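Side-chain contacts in KLLA0F20702p (Kluyveromyces lactis, PDB 5Y5A), which belongs to the Est1 family and probably takes part in recruiting telomerase to telomeres through Cdc13, the chain being its largely helical N-terminal part: residues L119-I122 against L123-F127; E529-S532 against R533-L537; F326-T329 against W330-N333; A187-R190 against C191-I195; H341-T344 against L345-K349. All coordinates share one frame; numbering follows the deposited sequence.

Interaction 1: residues L119-I122 against L123-F127; sequences LNSI and LQKIF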
loop_
_atom_site.group_PDB
_atom_site.type_symbol
_atom_site.label_atom_id
_atom_site.label_comp_id
_atom_site.label_asym_id
_atom_site.label_seq_id
_atom_site.Cartn_x
_atom_site.Cartn_y
_atom_site.Cartn_z
ATOM N N LEU A 119 -27.517 21.258 4.850
ATOM C CA LEU A 119 -26.183 21.129 5.414
ATOM C C LEU A 119 -25.143 20.959 4.307
ATOM O O LEU A 119 -23.964 21.226 4.508
ATOM C CB LEU A 119 -26.118 19.965 6.399
ATOM C CG LEU A 119 -24.727 19.712 6.987
ATOM C CD1 LEU A 119 -24.243 20.906 7.813
ATOM C CD2 LEU A 119 -24.703 18.416 7.795
ATOM N N ASN A 120 -25.584 20.529 3.132
ATOM C CA ASN A 120 -24.723 20.571 1.959
ATOM C C ASN A 120 -24.519 22.004 1.474
ATOM O O ASN A 120 -23.565 22.297 0.760
ATOM C CB ASN A 120 -25.296 19.719 0.829
ATOM C CG ASN A 120 -24.702 18.330 0.797
ATOM O OD1 ASN A 120 -23.612 18.103 1.316
ATOM N ND2 ASN A 120 -25.410 17.394 0.182
ATOM N N SER A 121 -25.419 22.898 1.864
ATOM C CA SER A 121 -25.301 24.290 1.460
ATOM C C SER A 121 -24.269 25.021 2.308
ATOM O O SER A 121 -23.429 25.746 1.776
ATOM C CB SER A 121 -26.648 25.001 1.549
ATOM O OG SER A 121 -26.500 26.368 1.209
ATOM N N ILE A 122 -24.331 24.830 3.623
ATOM C CA ILE A 122 -23.357 25.441 4.523
ATOM C C ILE A 122 -21.970 24.823 4.317
ATOM O O ILE A 122 -20.949 25.484 4.523
ATOM C CB ILE A 122 -23.785 25.307 6.008
ATOM C CG1 ILE A 122 -25.057 26.114 6.291
ATOM C CG2 ILE A 122 -22.672 25.738 6.937
ATOM C CD1 ILE A 122 -25.686 25.827 7.647
ATOM N N LEU A 123 -21.934 23.564 3.890
ATOM C CA LEU A 123 -20.666 22.892 3.636
ATOM C C LEU A 123 -19.933 23.547 2.477
ATOM O O LEU A 123 -18.717 23.742 2.522
ATOM C CB LEU A 123 -20.878 21.409 3.335
ATOM C CG LEU A 123 -19.617 20.691 2.849
ATOM C CD1 LEU A 123 -18.566 20.660 3.949
ATOM C CD2 LEU A 123 -19.925 19.287 2.353
ATOM N N GLN A 124 -20.685 23.893 1.439
ATOM C CA GLN A 124 -20.102 24.472 0.240
ATOM C C GLN A 124 -19.700 25.922 0.471
ATOM O O GLN A 124 -19.040 26.529 -0.370
ATOM C CB GLN A 124 -21.078 24.359 -0.930
ATOM C CG GLN A 124 -21.292 22.926 -1.401
ATOM C CD GLN A 124 -22.438 22.786 -2.391
ATOM O OE1 GLN A 124 -23.287 23.674 -2.516
ATOM N NE2 GLN A 124 -22.465 21.661 -3.101
ATOM N N LYS A 125 -20.097 26.472 1.616
ATOM C CA LYS A 125 -19.632 27.790 2.035
ATOM C C LYS A 125 -18.230 27.696 2.630
ATOM O O LYS A 125 -17.443 28.640 2.549
ATOM C CB LYS A 125 -20.582 28.409 3.064
ATOM C CG LYS A 125 -22.003 28.644 2.582
ATOM C CD LYS A 125 -22.820 29.370 3.648
ATOM C CE LYS A 125 -24.265 29.555 3.224
ATOM N NZ LYS A 125 -25.039 30.278 4.269
ATOM N N ILE A 126 -17.924 26.545 3.221
ATOM C CA ILE A 126 -16.707 26.365 4.003
ATOM C C ILE A 126 -15.607 25.635 3.239
ATOM O O ILE A 126 -14.431 25.994 3.332
ATOM C CB ILE A 126 -17.001 25.582 5.300
ATOM C CG1 ILE A 126 -17.902 26.400 6.229
ATOM C CG2 ILE A 126 -15.716 25.204 6.003
ATOM C CD1 ILE A 126 -18.457 25.617 7.402
ATOM N N PHE A 127 -15.996 24.614 2.484
ATOM C CA PHE A 127 -15.032 23.720 1.852
ATOM C C PHE A 127 -13.996 24.400 0.946
ATOM O O PHE A 127 -12.833 23.998 0.949
ATOM C CB PHE A 127 -15.756 22.632 1.049
ATOM C CG PHE A 127 -14.849 21.514 0.613
ATOM C CD1 PHE A 127 -14.571 20.463 1.466
ATOM C CD2 PHE A 127 -14.255 21.532 -0.638
ATOM C CE1 PHE A 127 -13.725 19.440 1.075
ATOM C CE2 PHE A 127 -13.407 20.516 -1.035
ATOM C CZ PHE A 127 -13.143 19.467 -0.181
#
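Leu123 N donates to Leu119 O at 3.2 Å, the soundest of the backbone bonds that join residues 119-122 to 123-127 in two and a half turns of one continuous helix. The next turn is less regular: Gln124 N divides itself weakly between Asn120 O and Ser121 O, while Ile122 O takes weak bonds from both Lys125 N and Ile126 N, the latter at 3.5 Å. Weak i to i+3 and i to i+4 bonds are thus mixed here.

Apolar contact is modest. Ile122 CG2 meets Ile126 CD1 at 4.2 Å, the methyl being placed there by a first torsion that sets CG2 anti to the backbone N. Asn120 and Leu123 run alongside each other, with Asn120 OD1 4.0 Å from Leu123 CD2.

Aliphatic chains also pack on carbonyl oxygens. Gln124 CG lies 3.2 Å from Asn120 O, and Lys125, extended beyond CG, sets its CG 3.3 Å from Ser121 O.

The amide of Asn120 turns to helix 179-206, its ND2 bonding Met205 O. Leu119 and Leu123 pack on Phe97 of helix 78-105, and Leu123 also touches Met205, which places this part of helix 113-144 against helices 78-105 and 179-206.

Interaction 2: residues E529-S532 against R533-L537; sequences EHSS and RVQVL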
loop_
_atom_site.group_PDB
_atom_site.type_symbol
_atom_site.label_atom_id
_atom_site.label_comp_id
_atom_site.label_asym_id
_atom_site.label_seq_id
_atom_site.Cartn_x
_atom_site.Cartn_y
_atom_site.Cartn_z
ATOM N N GLU A 529 12.987 -5.339 -20.519
ATOM C CA GLU A 529 12.653 -5.345 -19.097
ATOM C C GLU A 529 12.373 -6.766 -18.618
ATOM O O GLU A 529 12.799 -7.155 -17.531
ATOM C CB GLU A 529 11.460 -4.432 -18.813
ATOM C CG GLU A 529 11.787 -2.952 -18.992
ATOM C CD GLU A 529 10.669 -2.021 -18.541
ATOM O OE1 GLU A 529 9.509 -2.475 -18.426
ATOM O OE2 GLU A 529 10.956 -0.829 -18.304
ATOM N N HIS A 530 11.680 -7.541 -19.445
ATOM C CA HIS A 530 11.432 -8.953 -19.159
ATOM C C HIS A 530 12.752 -9.732 -19.053
ATOM O O HIS A 530 12.934 -10.565 -18.164
ATOM C CB HIS A 530 10.533 -9.561 -20.241
ATOM C CG HIS A 530 10.298 -11.032 -20.079
ATOM N ND1 HIS A 530 10.973 -11.977 -20.821
ATOM C CD2 HIS A 530 9.465 -11.719 -19.263
ATOM C CE1 HIS A 530 10.571 -13.184 -20.466
ATOM N NE2 HIS A 530 9.658 -13.057 -19.521
ATOM N N SER A 531 13.679 -9.435 -19.955
ATOM C CA SER A 531 14.993 -10.067 -19.940
ATOM C C SER A 531 15.747 -9.723 -18.653
ATOM O O SER A 531 16.331 -10.596 -18.009
ATOM C CB SER A 531 15.796 -9.639 -21.166
ATOM O OG SER A 531 17.050 -10.293 -21.192
ATOM N N SER A 532 15.702 -8.451 -18.272
ATOM C CA SER A 532 16.289 -8.005 -17.017
ATOM C C SER A 532 15.710 -8.733 -15.794
ATOM O O SER A 532 16.462 -9.092 -14.885
ATOM C CB SER A 532 16.105 -6.498 -16.856
ATOM O OG SER A 532 16.467 -6.094 -15.544
ATOM N N ARG A 533 14.389 -8.948 -15.760
ATOM C CA ARG A 533 13.775 -9.708 -14.660
ATOM C C ARG A 533 14.217 -11.171 -14.666
ATOM O O ARG A 533 14.380 -11.783 -13.609
ATOM C CB ARG A 533 12.244 -9.638 -14.718
ATOM C CG ARG A 533 11.663 -8.272 -14.385
ATOM C CD ARG A 533 10.143 -8.330 -14.273
ATOM N NE ARG A 533 9.583 -7.034 -13.907
ATOM C CZ ARG A 533 9.119 -6.143 -14.776
ATOM N NH1 ARG A 533 9.137 -6.394 -16.084
ATOM N NH2 ARG A 533 8.636 -4.993 -14.332
ATOM N N VAL A 534 14.392 -11.731 -15.862
ATOM C CA VAL A 534 14.846 -13.108 -15.997
ATOM C C VAL A 534 16.219 -13.266 -15.348
ATOM O O VAL A 534 16.443 -14.185 -14.556
ATOM C CB VAL A 534 14.902 -13.541 -17.477
ATOM C CG1 VAL A 534 15.702 -14.833 -17.641
ATOM C CG2 VAL A 534 13.487 -13.704 -18.030
ATOM N N GLN A 535 17.125 -12.346 -15.658
ATOM C CA GLN A 535 18.474 -12.390 -15.105
ATOM C C GLN A 535 18.474 -12.303 -13.579
ATOM O O GLN A 535 19.108 -13.107 -12.907
ATOM C CB GLN A 535 19.318 -11.265 -15.697
ATOM C CG GLN A 535 19.334 -11.278 -17.211
ATOM C CD GLN A 535 20.290 -10.264 -17.786
ATOM O OE1 GLN A 535 19.890 -9.166 -18.179
ATOM N NE2 GLN A 535 21.567 -10.625 -17.845
ATOM N N VAL A 536 17.744 -11.339 -13.030
ATOM C CA VAL A 536 17.755 -11.148 -11.589
ATOM C C VAL A 536 17.094 -12.333 -10.889
ATOM O O VAL A 536 17.437 -12.658 -9.753
ATOM C CB VAL A 536 17.058 -9.817 -11.180
ATOM C CG1 VAL A 536 15.572 -9.816 -11.566
ATOM C CG2 VAL A 536 17.231 -9.555 -9.692
ATOM N N LEU A 537 16.159 -12.994 -11.567
ATOM C CA LEU A 537 15.476 -14.130 -10.958
ATOM C C LEU A 537 16.384 -15.346 -10.953
ATOM O O LEU A 537 16.418 -16.083 -9.970
ATOM C CB LEU A 537 14.174 -14.444 -11.682
ATOM C CG LEU A 537 12.987 -13.613 -11.208
ATOM C CD1 LEU A 537 11.760 -13.888 -12.057
ATOM C CD2 LEU A 537 12.705 -13.907 -9.739
HETATM O O HOH W 1 7.987 -4.780 -17.863
#
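Arg533 N bonds Glu529 O at 3.0 Å, and the arginine side chain then runs extended from CG to NE back along the preceding turn. Its NH1 stops 4.6 Å from Glu529 OE1, beyond salt-bridge range, but a water closes the interval: it donates to Glu529 OE1 at 2.8 Å and accepts from Arg533 NH1 at 2.7 Å, lying in the guanidinium plane at its edge. The other two nitrogens form salt bridges, NE with Glu484 and NH2 with Glu483, while Glu529 OE2 bonds the hydroxyl of Tyr480.

Val534 follows, its N bonded to His530 O. Its CG2, anti to the carbonyl carbon, sits over one face of the His530 imidazole in a CH-pi contact, 4.1 Å from the ring centroid and 23° off the normal. Imidazole NE2 bonds Phe414 O, which would limit rotation of the ring under the methyl. All of this belongs to a regular alpha-helix, 526-546, whose i to i+4 bonds run through both segments.

Gln535 N continues the pattern to Ser531 O, and its CG lies 3.2 Å from that same oxygen. Val536 N reaches Ser532 O at 3.2 Å, and Val536 CG1 also rests near this carbonyl; Ser532 OG bonds Tyr482 OH.

Interaction 3: residues F326-T329 against W330-N333; sequences FPQT and WKNN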
loop_
_atom_site.group_PDB
_atom_site.type_symbol
_atom_site.label_atom_id
_atom_site.label_comp_id
_atom_site.label_asym_id
_atom_site.label_seq_id
_atom_site.Cartn_x
_atom_site.Cartn_y
_atom_site.Cartn_z
ATOM N N PHE A 326 -7.170 -14.121 13.201
ATOM C CA PHE A 326 -8.251 -14.032 14.179
ATOM C C PHE A 326 -9.106 -15.301 14.197
ATOM O O PHE A 326 -10.278 -15.259 13.812
ATOM C CB PHE A 326 -9.145 -12.822 13.870
ATOM C CG PHE A 326 -8.394 -11.521 13.731
ATOM C CD1 PHE A 326 -7.985 -10.811 14.859
ATOM C CD2 PHE A 326 -8.120 -10.994 12.478
ATOM C CE1 PHE A 326 -7.303 -9.609 14.743
ATOM C CE2 PHE A 326 -7.442 -9.788 12.356
ATOM C CZ PHE A 326 -7.032 -9.093 13.494
ATOM N N PRO A 327 -8.533 -16.430 14.649
ATOM C CA PRO A 327 -9.217 -17.727 14.531
ATOM C C PRO A 327 -10.600 -17.769 15.184
ATOM O O PRO A 327 -11.521 -18.360 14.612
ATOM C CB PRO A 327 -8.256 -18.696 15.239
ATOM C CG PRO A 327 -7.442 -17.836 16.154
ATOM C CD PRO A 327 -7.261 -16.549 15.384
ATOM N N GLN A 328 -10.754 -17.139 16.346
ATOM C CA GLN A 328 -12.013 -17.188 17.077
ATOM C C GLN A 328 -13.119 -16.452 16.338
ATOM O O GLN A 328 -14.251 -16.926 16.274
ATOM C CB GLN A 328 -11.844 -16.601 18.477
ATOM C CG GLN A 328 -10.953 -17.438 19.358
ATOM C CD GLN A 328 -11.424 -18.873 19.420
ATOM O OE1 GLN A 328 -12.574 -19.142 19.768
ATOM N NE2 GLN A 328 -10.544 -19.803 19.061
ATOM N N THR A 329 -12.783 -15.289 15.789
ATOM C CA THR A 329 -13.738 -14.506 15.024
ATOM C C THR A 329 -14.251 -15.304 13.825
ATOM O O THR A 329 -15.420 -15.224 13.484
ATOM C CB THR A 329 -13.120 -13.182 14.542
ATOM O OG1 THR A 329 -12.653 -12.430 15.673
ATOM C CG2 THR A 329 -14.143 -12.350 13.768
ATOM N N TRP A 330 -13.387 -16.101 13.205
ATOM C CA TRP A 330 -13.786 -16.816 11.993
ATOM C C TRP A 330 -14.242 -18.255 12.240
ATOM O O TRP A 330 -14.435 -19.022 11.299
ATOM C CB TRP A 330 -12.653 -16.778 10.971
ATOM C CG TRP A 330 -12.567 -15.428 10.309
ATOM C CD1 TRP A 330 -11.768 -14.388 10.678
ATOM C CD2 TRP A 330 -13.347 -14.960 9.196
ATOM N NE1 TRP A 330 -11.980 -13.310 9.852
ATOM C CE2 TRP A 330 -12.946 -13.634 8.934
ATOM C CE3 TRP A 330 -14.335 -15.536 8.392
ATOM C CZ2 TRP A 330 -13.504 -12.871 7.905
ATOM C CZ3 TRP A 330 -14.887 -14.776 7.366
ATOM C CH2 TRP A 330 -14.468 -13.459 7.133
ATOM N N LYS A 331 -14.448 -18.610 13.504
ATOM C CA LYS A 331 -15.088 -19.877 13.837
ATOM C C LYS A 331 -16.532 -19.639 14.264
ATOM O O LYS A 331 -17.320 -20.579 14.362
ATOM C CB LYS A 331 -14.325 -20.604 14.951
ATOM C CG LYS A 331 -12.993 -21.193 14.526
ATOM C CD LYS A 331 -12.223 -21.761 15.720
ATOM C CE LYS A 331 -10.853 -22.296 15.296
ATOM N NZ LYS A 331 -10.049 -22.800 16.450
ATOM N N ASN A 332 -16.878 -18.376 14.505
ATOM C CA ASN A 332 -18.162 -18.035 15.111
ATOM C C ASN A 332 -19.131 -17.245 14.232
ATOM O O ASN A 332 -20.033 -16.588 14.754
ATOM C CB ASN A 332 -17.928 -17.236 16.400
ATOM C CG ASN A 332 -17.390 -18.091 17.538
ATOM O OD1 ASN A 332 -17.722 -19.270 17.657
ATOM N ND2 ASN A 332 -16.559 -17.491 18.387
ATOM N N ASN A 333 -18.964 -17.290 12.913
ATOM C CA ASN A 333 -19.906 -16.579 12.052
ATOM C C ASN A 333 -20.548 -17.491 11.015
ATOM O O ASN A 333 -20.162 -18.651 10.864
ATOM C CB ASN A 333 -19.227 -15.380 11.372
ATOM C CG ASN A 333 -18.221 -15.784 10.314
ATOM O OD1 ASN A 333 -18.593 -16.253 9.241
ATOM N ND2 ASN A 333 -16.936 -15.571 10.599
#
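Trp330 N points back at Phe326 O, 3.3 Å away, closing a helix-like turn just beyond helix 318-325; a weaker bond runs from the same N to Pro327 O. Lys331 N adds a bond to Gln328 O at 3.2 Å. The indole is placed by its first torsion, with CG beside the backbone N (chi1 -76°), which brings Phe326 O to the ring edge, near its plane, 3.6 Å from Trp330 CD1. Phe326 CB grazes Trp330 CD1 as well.

Lys331 is fully extended beyond CG and lies along Pro327 O, CG at 3.2 Å. Gln328, by contrast, bends at chi2 (-54°), and the two chains cross with Gln328 NE2 4.0 Å from Lys331 NZ. Asn333 adopts the hindered rotamer between backbone N and carbonyl carbon, chi1 70°, which carries its amide back over the turn; ND2 donates to Thr329 O at 3.3 Å, and OD1 bonds His335 N.

Trp330 NE1 bonds Leu279 O, and Thr329 OG1 bonds Gly280 O. Replacing Trp330 with an alanine would probably leave Leu279 O without its NE1 donor and open a gap beside Leu290 and Leu294 of helix 285-298.

Chemically, amide-to-carbonyl bonds hold the turn, and the NE1 and OG1 donors tie this irregular loop to the end of helix 271-279 and the residue after it.

Interaction 4: residues A187-R190 against C191-I195; sequences ASQR and CLLYI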
loop_
_atom_site.group_PDB
_atom_site.type_symbol
_atom_site.label_atom_id
_atom_site.label_comp_id
_atom_site.label_asym_id
_atom_site.label_seq_id
_atom_site.Cartn_x
_atom_site.Cartn_y
_atom_site.Cartn_z
ATOM N N ALA A 187 5.825 18.846 4.031
ATOM C CA ALA A 187 4.730 19.814 4.030
ATOM C C ALA A 187 3.830 19.569 2.828
ATOM O O ALA A 187 2.606 19.594 2.943
ATOM C CB ALA A 187 5.260 21.236 4.020
ATOM N N SER A 188 4.454 19.316 1.681
ATOM C CA SER A 188 3.726 19.035 0.455
ATOM C C SER A 188 2.899 17.771 0.599
ATOM O O SER A 188 1.724 17.742 0.233
ATOM C CB SER A 188 4.689 18.908 -0.720
ATOM O OG SER A 188 5.351 20.141 -0.945
ATOM N N GLN A 189 3.519 16.734 1.148
ATOM C CA GLN A 189 2.844 15.465 1.372
ATOM C C GLN A 189 1.627 15.645 2.277
ATOM O O GLN A 189 0.579 15.042 2.055
ATOM C CB GLN A 189 3.815 14.445 1.974
ATOM C CG GLN A 189 3.279 13.023 2.021
ATOM C CD GLN A 189 2.457 12.739 3.261
ATOM O OE1 GLN A 189 2.655 13.355 4.308
ATOM N NE2 GLN A 189 1.529 11.798 3.149
ATOM N N ARG A 190 1.763 16.477 3.301
ATOM C CA ARG A 190 0.635 16.735 4.185
ATOM C C ARG A 190 -0.484 17.462 3.451
ATOM O O ARG A 190 -1.661 17.143 3.635
ATOM C CB ARG A 190 1.078 17.534 5.403
ATOM C CG ARG A 190 1.974 16.739 6.340
ATOM C CD ARG A 190 1.330 15.418 6.746
ATOM N NE ARG A 190 1.900 14.938 7.998
ATOM C CZ ARG A 190 2.865 14.029 8.082
ATOM N NH1 ARG A 190 3.354 13.471 6.983
ATOM N NH2 ARG A 190 3.327 13.672 9.270
ATOM N N CYS A 191 -0.116 18.427 2.613
ATOM C CA CYS A 191 -1.106 19.167 1.836
ATOM C C CYS A 191 -1.886 18.221 0.940
ATOM O O CYS A 191 -3.112 18.282 0.873
ATOM C CB CYS A 191 -0.444 20.253 0.990
ATOM S SG CYS A 191 0.209 21.631 1.931
ATOM N N LEU A 192 -1.168 17.342 0.253
ATOM C CA LEU A 192 -1.806 16.367 -0.611
ATOM C C LEU A 192 -2.643 15.375 0.198
ATOM O O LEU A 192 -3.717 14.967 -0.239
ATOM C CB LEU A 192 -0.754 15.637 -1.443
ATOM C CG LEU A 192 0.026 16.533 -2.414
ATOM C CD1 LEU A 192 1.265 15.814 -2.913
ATOM C CD2 LEU A 192 -0.844 16.974 -3.585
ATOM N N LEU A 193 -2.154 14.997 1.379
ATOM C CA LEU A 193 -2.889 14.082 2.253
ATOM C C LEU A 193 -4.216 14.672 2.728
ATOM O O LEU A 193 -5.248 14.001 2.697
ATOM C CB LEU A 193 -2.046 13.690 3.472
ATOM C CG LEU A 193 -2.739 12.784 4.504
ATOM C CD1 LEU A 193 -3.069 11.406 3.922
ATOM C CD2 LEU A 193 -1.906 12.630 5.771
ATOM N N TYR A 194 -4.195 15.922 3.169
ATOM C CA TYR A 194 -5.383 16.498 3.783
ATOM C C TYR A 194 -6.357 17.055 2.746
ATOM O O TYR A 194 -7.551 17.187 3.011
ATOM C CB TYR A 194 -4.985 17.569 4.796
ATOM C CG TYR A 194 -4.226 16.985 5.964
ATOM C CD1 TYR A 194 -4.688 15.842 6.610
ATOM C CD2 TYR A 194 -3.036 17.557 6.409
ATOM C CE1 TYR A 194 -3.988 15.286 7.678
ATOM C CE2 TYR A 194 -2.330 17.010 7.474
ATOM C CZ TYR A 194 -2.811 15.877 8.105
ATOM O OH TYR A 194 -2.118 15.335 9.165
ATOM N N ILE A 195 -5.854 17.374 1.562
ATOM C CA ILE A 195 -6.746 17.653 0.448
ATOM C C ILE A 195 -7.513 16.366 0.146
ATOM O O ILE A 195 -8.731 16.392 -0.027
ATOM C CB ILE A 195 -5.982 18.148 -0.799
ATOM C CG1 ILE A 195 -5.606 19.624 -0.633
ATOM C CG2 ILE A 195 -6.819 17.973 -2.050
ATOM C CD1 ILE A 195 -4.780 20.180 -1.768
#
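Arg190 lies alongside Tyr194, one helical turn on, and the two side chains point the same way. The aliphatic part of the arginine does the touching: CB is 4.0 Å from Tyr194 CE2, and CD is nearly as close to that carbon. The guanidinium beyond stands almost perpendicular to the phenol ring, with the planes 89° apart, so the pair is not a stacked cation-pi arrangement. A bend at chi2 (-54°) of Arg190 turns the chain so that NH1 donates to Gln189 OE1 at 2.8 Å, the acceptor lying in the guanidinium plane.

Gln189 is bent too, and runs beside Leu193, its NE2 4.1 Å from Leu193 CB. On the tyrosine side, Tyr194 CD2 approaches Arg190 O to 3.1 Å, obliquely to the ring, while Tyr194 N bonds the same oxygen at 2.9 Å. Regular i to i+4 bonds continue through the turn, among them Leu192 N to Ser188 O at 2.9 Å and Leu193 N to Gln189 O at 2.8 Å.

This is the buried middle of helix 179-206, within the Est1 family region of the TPR clan. Cys191 packs on Thr137 and Leu138 of helix 113-144, and Leu192 on Ile226 and Ala227 of helix 218-230, while Tyr194 stacks with Trp86.

Asp83 of helix 78-105 receives both the salt bridge from Arg190 NE and a hydrogen bond from Tyr194 OH. The arginine charge is thus met by a carboxylate and a neutral amide, which probably stabilises its charged form in this mostly buried setting and holds the guanidinium in one orientation.

Interaction 5: residues H341-T344 against L345-K349; sequences HFQT and LLFDK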
loop_
_atom_site.group_PDB
_atom_site.type_symbol
_atom_site.label_atom_id
_atom_site.label_comp_id
_atom_site.label_asym_id
_atom_site.label_seq_id
_atom_site.Cartn_x
_atom_site.Cartn_y
_atom_site.Cartn_z
ATOM N N HIS A 341 -14.201 -23.991 1.300
ATOM C CA HIS A 341 -14.805 -23.531 0.051
ATOM C C HIS A 341 -14.151 -22.255 -0.487
ATOM O O HIS A 341 -13.878 -22.154 -1.685
ATOM C CB HIS A 341 -16.299 -23.291 0.244
ATOM C CG HIS A 341 -16.976 -22.682 -0.945
ATOM N ND1 HIS A 341 -17.233 -23.388 -2.101
ATOM C CD2 HIS A 341 -17.453 -21.433 -1.155
ATOM C CE1 HIS A 341 -17.837 -22.600 -2.970
ATOM N NE2 HIS A 341 -17.983 -21.408 -2.421
ATOM N N PHE A 342 -13.912 -21.282 0.392
ATOM C CA PHE A 342 -13.249 -20.038 -0.003
ATOM C C PHE A 342 -11.904 -20.298 -0.672
ATOM O O PHE A 342 -11.585 -19.705 -1.697
ATOM C CB PHE A 342 -13.048 -19.119 1.206
ATOM C CG PHE A 342 -14.319 -18.504 1.712
ATOM C CD1 PHE A 342 -15.243 -17.961 0.828
ATOM C CD2 PHE A 342 -14.601 -18.481 3.067
ATOM C CE1 PHE A 342 -16.420 -17.393 1.285
ATOM C CE2 PHE A 342 -15.777 -17.912 3.539
ATOM C CZ PHE A 342 -16.691 -17.368 2.645
ATOM N N GLN A 343 -11.123 -21.197 -0.088
ATOM C CA GLN A 343 -9.780 -21.467 -0.564
ATOM C C GLN A 343 -9.793 -22.201 -1.894
ATOM O O GLN A 343 -9.022 -21.880 -2.809
ATOM C CB GLN A 343 -9.005 -22.288 0.462
ATOM C CG GLN A 343 -7.669 -22.785 -0.067
ATOM C CD GLN A 343 -7.065 -23.860 0.802
ATOM O OE1 GLN A 343 -7.316 -25.050 0.603
ATOM N NE2 GLN A 343 -6.262 -23.451 1.768
ATOM N N THR A 344 -10.665 -23.196 -1.999
ATOM C CA THR A 344 -10.698 -24.001 -3.209
ATOM C C THR A 344 -11.158 -23.141 -4.389
ATOM O O THR A 344 -10.629 -23.255 -5.491
ATOM C CB THR A 344 -11.604 -25.242 -3.039
ATOM O OG1 THR A 344 -12.906 -24.838 -2.617
ATOM C CG2 THR A 344 -11.037 -26.177 -1.986
ATOM N N LEU A 345 -12.111 -22.251 -4.149
ATOM C CA LEU A 345 -12.657 -21.432 -5.227
ATOM C C LEU A 345 -11.661 -20.344 -5.613
ATOM O O LEU A 345 -11.461 -20.071 -6.797
ATOM C CB LEU A 345 -13.999 -20.818 -4.822
ATOM C CG LEU A 345 -14.987 -20.535 -5.956
ATOM C CD1 LEU A 345 -15.158 -21.769 -6.819
ATOM C CD2 LEU A 345 -16.330 -20.106 -5.417
ATOM N N LEU A 346 -11.046 -19.722 -4.608
ATOM C CA LEU A 346 -9.942 -18.790 -4.830
ATOM C C LEU A 346 -8.837 -19.418 -5.686
ATOM O O LEU A 346 -8.382 -18.823 -6.655
ATOM C CB LEU A 346 -9.330 -18.335 -3.496
ATOM C CG LEU A 346 -8.088 -17.453 -3.641
ATOM C CD1 LEU A 346 -8.509 -16.124 -4.237
ATOM C CD2 LEU A 346 -7.336 -17.247 -2.322
ATOM N N PHE A 347 -8.390 -20.607 -5.299
ATOM C CA PHE A 347 -7.293 -21.266 -6.008
ATOM C C PHE A 347 -7.740 -21.652 -7.399
ATOM O O PHE A 347 -6.968 -21.533 -8.349
ATOM C CB PHE A 347 -6.779 -22.490 -5.236
ATOM C CG PHE A 347 -5.782 -22.154 -4.141
ATOM C CD1 PHE A 347 -6.076 -21.195 -3.184
ATOM C CD2 PHE A 347 -4.559 -22.811 -4.066
ATOM C CE1 PHE A 347 -5.160 -20.892 -2.175
ATOM C CE2 PHE A 347 -3.636 -22.510 -3.067
ATOM C CZ PHE A 347 -3.937 -21.564 -2.116
ATOM N N ASP A 348 -8.994 -22.086 -7.533
ATOM C CA ASP A 348 -9.531 -22.448 -8.851
ATOM C C ASP A 348 -9.621 -21.239 -9.780
ATOM O O ASP A 348 -9.241 -21.320 -10.949
ATOM C CB ASP A 348 -10.909 -23.109 -8.723
ATOM C CG ASP A 348 -10.827 -24.563 -8.265
ATOM O OD1 ASP A 348 -9.708 -25.050 -7.968
ATOM O OD2 ASP A 348 -11.884 -25.221 -8.189
ATOM N N LYS A 349 -10.129 -20.119 -9.267
ATOM C CA LYS A 349 -10.214 -18.893 -10.063
ATOM C C LYS A 349 -8.811 -18.454 -10.500
ATOM O O LYS A 349 -8.603 -18.053 -11.641
ATOM C CB LYS A 349 -10.902 -17.772 -9.276
ATOM C CG LYS A 349 -12.401 -17.988 -9.027
ATOM C CD LYS A 349 -13.149 -18.199 -10.333
ATOM C CE LYS A 349 -14.634 -18.324 -10.115
ATOM N NZ LYS A 349 -15.357 -18.614 -11.388
#
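Thr344 O receives Asp348 N at 2.9 Å, equal in length to the Phe347 N to Gln343 O bond one residue earlier. Both belong to the regular alpha-helical pattern of 339-379, a long helix within the Est1 DNA/RNA-binding family region.

Side chains one turn apart then pair along the helix. Gln343 and Phe347 cross at a slant, with the methylene CG of the glutamine 3.8 Å from Phe347 CE1 and the amide and ring planes 50° apart. A first torsion of 171° sets Gln343 CG anti to the backbone N and against the ring; the chain beyond is extended, and OE1 makes a weak bond to Lys400 NZ. Phe347 CD1 also nears Gln343 O, at 3.0 Å. The phenyl ring meets His404 and touches Phe397 of helix 385-410; with an alanine at this position, the CG of Gln343 would probably lose its aromatic neighbour and a gap would open toward Phe397 and His404.

On another side of the helix His341 and Leu345 lie side by side. Imidazole NE2 bonds Glu301 OE2, which is likely to restrain the ring's rotation, and Leu345 packs on Glu301 as well. The leucine comes obliquely to the imidazole, its methyl CD2 resting 3.7 Å from His341 NE2.

Overall arrangement
From the N terminus the chain first passes interaction 1 on helix 113-144, then interaction 4 on helix 179-206; their centres are 22 Å apart and their nearest atoms about 5 Å, in one family region, where the two helices pack together. Interaction 3 follows in the loop between helices 318-325 and 339-379, and interaction 5 early in the latter, centres 19 Å apart. Interaction 2, on helix 526-546, comes last, its centre 53 Å from that of interaction 1 and on the opposite side of the chain's centre. Each joins consecutive residues, so the five run in series without nesting or crossing; interaction 3 alone shapes a loop, while the others lie within helices.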